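Transcriptional regulator, LacI family (PDB 3JY6) probably acts as a DNA-binding transcription factor that recognises a cis-regulatory region, like other regulators of the LacI family. Local coordinates at residues F64-Q70 with M86-D92; P101-D106 with E259-A265. One frame throughout, in Å; residues are numbered along the deposited sequence.

Contact 1 of 2, residues F64-Q70 with M86-D92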
# COMPACT_ATOMS: atom_id res chain seq x y z
N PHE A 64 -1.07 -6.25 -25.16
CA PHE A 64 -2.02 -5.88 -24.12
C PHE A 64 -3.02 -5.07 -24.94
O PHE A 64 -2.65 -4.50 -25.96
CB PHE A 64 -1.35 -5.03 -23.03
CG PHE A 64 -0.65 -5.85 -21.97
CD1 PHE A 64 0.61 -6.40 -22.20
CD2 PHE A 64 -1.29 -6.14 -20.77
CE1 PHE A 64 1.22 -7.22 -21.24
CE2 PHE A 64 -0.69 -6.96 -19.80
CZ PHE A 64 0.56 -7.50 -20.04
N ASP A 65 -4.28 -5.01 -24.52
CA ASP A 65 -5.25 -4.27 -25.31
C ASP A 65 -5.47 -2.82 -24.92
O ASP A 65 -6.27 -2.13 -25.55
CB ASP A 65 -6.59 -5.00 -25.34
CG ASP A 65 -6.50 -6.35 -26.03
OD1 ASP A 65 -5.52 -6.61 -26.77
OD2 ASP A 65 -7.43 -7.17 -25.86
N GLY A 66 -4.76 -2.35 -23.90
CA GLY A 66 -4.94 -0.98 -23.47
C GLY A 66 -3.94 -0.58 -22.40
O GLY A 66 -3.33 -1.42 -21.74
N LEU A 67 -3.79 0.73 -22.22
CA LEU A 67 -2.86 1.26 -21.25
C LEU A 67 -3.50 2.37 -20.43
O LEU A 67 -4.05 3.32 -20.97
CB LEU A 67 -1.61 1.81 -21.95
CG LEU A 67 -0.60 2.60 -21.10
CD1 LEU A 67 -0.06 1.70 -20.01
CD2 LEU A 67 0.52 3.14 -21.95
N ILE A 68 -3.45 2.21 -19.11
CA ILE A 68 -3.95 3.25 -18.22
C ILE A 68 -2.67 3.75 -17.57
O ILE A 68 -1.94 3.00 -16.90
CB ILE A 68 -4.94 2.70 -17.19
CG1 ILE A 68 -6.16 2.12 -17.92
CG2 ILE A 68 -5.36 3.81 -16.26
CD1 ILE A 68 -7.27 1.64 -17.02
N LEU A 69 -2.38 5.02 -17.80
CA LEU A 69 -1.13 5.60 -17.32
C LEU A 69 -1.24 6.54 -16.12
O LEU A 69 -1.83 7.61 -16.19
CB LEU A 69 -0.48 6.34 -18.49
CG LEU A 69 0.96 6.81 -18.43
CD1 LEU A 69 1.90 5.60 -18.40
CD2 LEU A 69 1.25 7.67 -19.67
N GLN A 70 -0.65 6.13 -15.00
CA GLN A 70 -0.65 6.95 -13.80
C GLN A 70 0.81 7.12 -13.43
O GLN A 70 1.20 6.95 -12.27
CB GLN A 70 -1.42 6.25 -12.67
CG GLN A 70 -1.77 7.14 -11.46
CD GLN A 70 -0.79 6.99 -10.31
OE1 GLN A 70 -0.61 5.90 -9.77
NE2 GLN A 70 -0.17 8.10 -9.92
N MET A 86 -2.36 0.70 -29.08
CA MET A 86 -3.46 0.50 -28.15
C MET A 86 -3.97 1.80 -27.55
O MET A 86 -3.22 2.76 -27.40
CB MET A 86 -3.02 -0.44 -27.01
CG MET A 86 -2.01 0.16 -26.02
SD MET A 86 -1.33 -1.02 -24.80
CE MET A 86 -0.16 -1.95 -25.85
N PRO A 87 -5.27 1.85 -27.21
CA PRO A 87 -5.83 3.06 -26.62
C PRO A 87 -5.14 3.36 -25.29
O PRO A 87 -4.68 2.45 -24.60
CB PRO A 87 -7.31 2.72 -26.46
CG PRO A 87 -7.32 1.19 -26.35
CD PRO A 87 -6.29 0.80 -27.38
N VAL A 88 -5.09 4.64 -24.94
CA VAL A 88 -4.44 5.08 -23.71
C VAL A 88 -5.31 6.05 -22.94
O VAL A 88 -6.02 6.86 -23.53
CB VAL A 88 -3.10 5.81 -24.02
CG1 VAL A 88 -2.40 6.21 -22.72
CG2 VAL A 88 -2.18 4.91 -24.87
N VAL A 89 -5.25 5.97 -21.61
CA VAL A 89 -5.96 6.90 -20.74
C VAL A 89 -4.97 7.24 -19.64
O VAL A 89 -4.32 6.35 -19.10
CB VAL A 89 -7.24 6.29 -20.09
CG1 VAL A 89 -7.87 7.31 -19.14
CG2 VAL A 89 -8.26 5.93 -21.14
N SER A 90 -4.83 8.52 -19.33
CA SER A 90 -3.91 8.95 -18.28
C SER A 90 -4.69 9.35 -17.02
O SER A 90 -5.84 9.78 -17.10
CB SER A 90 -3.06 10.12 -18.78
OG SER A 90 -1.83 10.18 -18.08
N VAL A 91 -4.07 9.18 -15.87
CA VAL A 91 -4.72 9.51 -14.61
C VAL A 91 -3.83 10.25 -13.63
O VAL A 91 -2.63 9.95 -13.51
CB VAL A 91 -5.24 8.23 -13.89
CG1 VAL A 91 -6.03 8.61 -12.64
CG2 VAL A 91 -6.10 7.42 -14.84
N ASP A 92 -4.42 11.23 -12.95
CA ASP A 92 -3.76 12.02 -11.91
C ASP A 92 -2.52 12.77 -12.38
O ASP A 92 -1.58 12.95 -11.61
CB ASP A 92 -3.37 11.09 -10.75
CG ASP A 92 -2.96 11.85 -9.51
OD1 ASP A 92 -3.77 12.65 -9.00
OD2 ASP A 92 -1.82 11.65 -9.02
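Leu69 O is gripped by two donors of the neighbouring strand. Val91 N reaches it at 2.8 Å, while Ser90 OG, 3.2 Å from Leu69 O, comes in from the opposite face of the carbonyl plane, so that the oxygen is pinched from both sides. The serine hydroxyl can make this second bond because OG stands anti to the backbone N (chi1 -155°), which puts it beside its own carbonyl carbon, within bonding distance of Leu69 O. Earlier in the ladder the bonds are of the ordinary parallel kind: Val89 receives the N-H of Leu69 and gives its own to Leu67 O, and Leu67 N is bonded to Pro87 O at 3.1 Å. Beyond this ladder, at the loop end, Met86 takes over. Its bent thioether lays SD against the backbone of Gly66, 3.6 Å from Gly66 C, and brings CE to 3.6 Å from Phe64 O; SD also lies beside Leu67 CB. Pro87 adds its CD, resting on Asp65 O. On the sheet face that carries Ile68, the CG2 methyls of Ile68 and Val91 lie side by side at 3.9 Å. Polar ends at the margins look to other partners: Asp65 to Ser6, Gln70 to Ser22 and Asp92 to Gln234. Helix 236-251 packs on Val89 and Val91, and helix 49-60 on Leu67 and Leu69. Two adjacent parallel strands, 66-70 and 88-91, joined through helix 75-82, make a beta-alpha-beta crossover, the repeating unit of the parallel sheets in the periplasmic-binding-protein fold.

Contact 2 of 2, residues P101-D106 with E259-A265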
# COMPACT_ATOMS: atom_id res chain seq x y z
N PRO A 101 -7.52 10.79 -23.57
CA PRO A 101 -8.41 11.25 -22.50
C PRO A 101 -7.72 11.19 -21.14
O PRO A 101 -6.84 10.35 -20.92
CB PRO A 101 -9.59 10.27 -22.57
CG PRO A 101 -9.54 9.73 -23.99
CD PRO A 101 -8.06 9.59 -24.25
N GLN A 102 -8.12 12.06 -20.22
CA GLN A 102 -7.53 12.08 -18.88
C GLN A 102 -8.54 12.14 -17.75
O GLN A 102 -9.62 12.70 -17.89
CB GLN A 102 -6.65 13.30 -18.68
CG GLN A 102 -5.42 13.42 -19.53
CD GLN A 102 -4.80 14.76 -19.29
OE1 GLN A 102 -5.36 15.79 -19.67
NE2 GLN A 102 -3.65 14.76 -18.62
N VAL A 103 -8.13 11.59 -16.61
CA VAL A 103 -8.92 11.60 -15.40
C VAL A 103 -8.04 12.29 -14.37
O VAL A 103 -6.95 11.81 -14.02
CB VAL A 103 -9.27 10.17 -14.94
CG1 VAL A 103 -10.07 10.21 -13.62
CG2 VAL A 103 -10.07 9.46 -16.03
N VAL A 104 -8.49 13.44 -13.89
CA VAL A 104 -7.72 14.20 -12.93
C VAL A 104 -8.54 14.75 -11.77
O VAL A 104 -9.77 14.71 -11.76
CB VAL A 104 -7.02 15.41 -13.62
CG1 VAL A 104 -6.23 14.96 -14.83
CG2 VAL A 104 -8.06 16.45 -14.02
N THR A 105 -7.82 15.31 -10.80
CA THR A 105 -8.40 15.93 -9.61
C THR A 105 -8.33 17.45 -9.81
O THR A 105 -7.45 17.95 -10.51
CB THR A 105 -7.57 15.58 -8.34
OG1 THR A 105 -7.52 14.16 -8.16
CG2 THR A 105 -8.16 16.24 -7.11
N ASP A 106 -9.25 18.18 -9.20
CA ASP A 106 -9.26 19.64 -9.28
C ASP A 106 -8.24 20.08 -8.23
O ASP A 106 -8.60 20.63 -7.19
CB ASP A 106 -10.65 20.17 -8.92
CG ASP A 106 -11.10 19.71 -7.54
OD1 ASP A 106 -11.02 18.50 -7.25
OD2 ASP A 106 -11.55 20.57 -6.74
N GLU A 259 -10.21 14.84 -23.74
CA GLU A 259 -10.49 15.87 -22.75
C GLU A 259 -10.29 15.32 -21.34
O GLU A 259 -10.11 14.11 -21.15
CB GLU A 259 -11.90 16.42 -22.94
CG GLU A 259 -12.94 15.36 -23.27
CD GLU A 259 -14.05 15.88 -24.18
OE1 GLU A 259 -14.81 15.06 -24.73
OE2 GLU A 259 -14.17 17.11 -24.35
N LYS A 260 -10.30 16.21 -20.35
CA LYS A 260 -10.10 15.82 -18.96
C LYS A 260 -11.41 15.66 -18.21
O LYS A 260 -12.32 16.49 -18.33
CB LYS A 260 -9.23 16.86 -18.24
CG LYS A 260 -8.20 17.53 -19.15
CD LYS A 260 -6.99 18.05 -18.38
CE LYS A 260 -7.34 19.13 -17.37
NZ LYS A 260 -6.10 19.66 -16.76
N MET A 261 -11.51 14.58 -17.44
CA MET A 261 -12.68 14.32 -16.63
C MET A 261 -12.22 14.65 -15.23
O MET A 261 -11.27 14.05 -14.72
CB MET A 261 -13.09 12.85 -16.72
CG MET A 261 -14.12 12.42 -15.68
SD MET A 261 -14.60 10.71 -15.95
CE MET A 261 -16.34 10.77 -15.40
N VAL A 262 -12.88 15.63 -14.62
CA VAL A 262 -12.51 16.06 -13.29
C VAL A 262 -13.29 15.37 -12.18
O VAL A 262 -14.52 15.44 -12.15
CB VAL A 262 -12.64 17.59 -13.15
CG1 VAL A 262 -14.05 18.01 -13.40
CG2 VAL A 262 -12.19 18.05 -11.77
N ILE A 263 -12.56 14.70 -11.30
CA ILE A 263 -13.14 14.02 -10.15
C ILE A 263 -12.76 14.93 -8.98
O ILE A 263 -11.63 14.90 -8.50
CB ILE A 263 -12.52 12.63 -9.94
CG1 ILE A 263 -12.81 11.73 -11.16
CG2 ILE A 263 -13.07 12.01 -8.66
CD1 ILE A 263 -14.27 11.45 -11.39
N PRO A 264 -13.69 15.77 -8.52
CA PRO A 264 -13.40 16.67 -7.40
C PRO A 264 -12.98 15.96 -6.11
O PRO A 264 -13.58 14.97 -5.69
CB PRO A 264 -14.70 17.44 -7.23
CG PRO A 264 -15.73 16.45 -7.68
CD PRO A 264 -15.10 15.88 -8.92
N ALA A 265 -11.92 16.48 -5.50
CA ALA A 265 -11.44 15.91 -4.25
C ALA A 265 -12.43 16.36 -3.18
O ALA A 265 -13.17 17.33 -3.37
CB ALA A 265 -10.05 16.44 -3.92
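Asp106 OD1 accepts the backbone N-H of Ala265 at 2.8 Å, through the syn lone pair on the side of the other carboxylate oxygen. The same oxygen lies 3.0 Å from Pro264 CA, so the carboxylate is pressed against the backbone just before the bonded amide. It is placed there by a first torsion that sets CG between the backbone N and the carbonyl carbon (chi1 57°), while Asp106 CB rests 3.9 Å from Val262 CG2. Next to this bond, Thr105 CG2 meets Ala265 CB at 3.7 Å, and the threonine hydroxyl is bonded to Gln234. With an alanine here in place of Asp106, the Ala265 amide would probably lose this acceptor and the chain after Pro264 be freer to shift. These contacts are set up by a parallel ladder earlier in the two segments. Ile263 N gives a nearly straight bond to Val104 O at 2.8 Å; Val104 N bonds to Met261 O, Met261 N to Gln102 O, and Gln102 N to Glu259 O. Val103 CG1 and Ile263 CG1 meet at 4.0 Å, their side chains crossing at a slant where both touch helix 236-251. Lys260 runs alongside Gln102 on the face they share with Val104, and its ammonium forms a salt bridge with Glu94. Strand 260-262 is the outermost of the sheet within the chain, and Lys260, Met261 and Val262 are exposed. Asp106 sits at the N-cap position of helix 107-119 without a side-chain capping bond, its OD1 being turned to the Ala265 amide instead. The chemistry therefore implies an edge strand held chiefly by backbone bonds, with one carboxylate extending the grip beyond the ladder.

Both contacts join parallel neighbours of one six-stranded sheet, but at different depths. Contact 1 lies in its interior and is almost wholly buried; contact 2 joins the fifth strand to the outermost one and is only partly covered. Strands 88-91 and 102-104 fasten the two together, with Asp92 N probably bonded to Val103 O and Ser90 O to Val103 N. Contact 1 pairs strands close in sequence, whereas contact 2 brings back a strand more than 150 residues later. Helix 236-251 packs on side chains of both. Both rest on backbone ladders; contact 1 adds a serine hydroxyl to a backbone carbonyl, contact 2 a carboxylate to a backbone amide, with Lys260 paired outside.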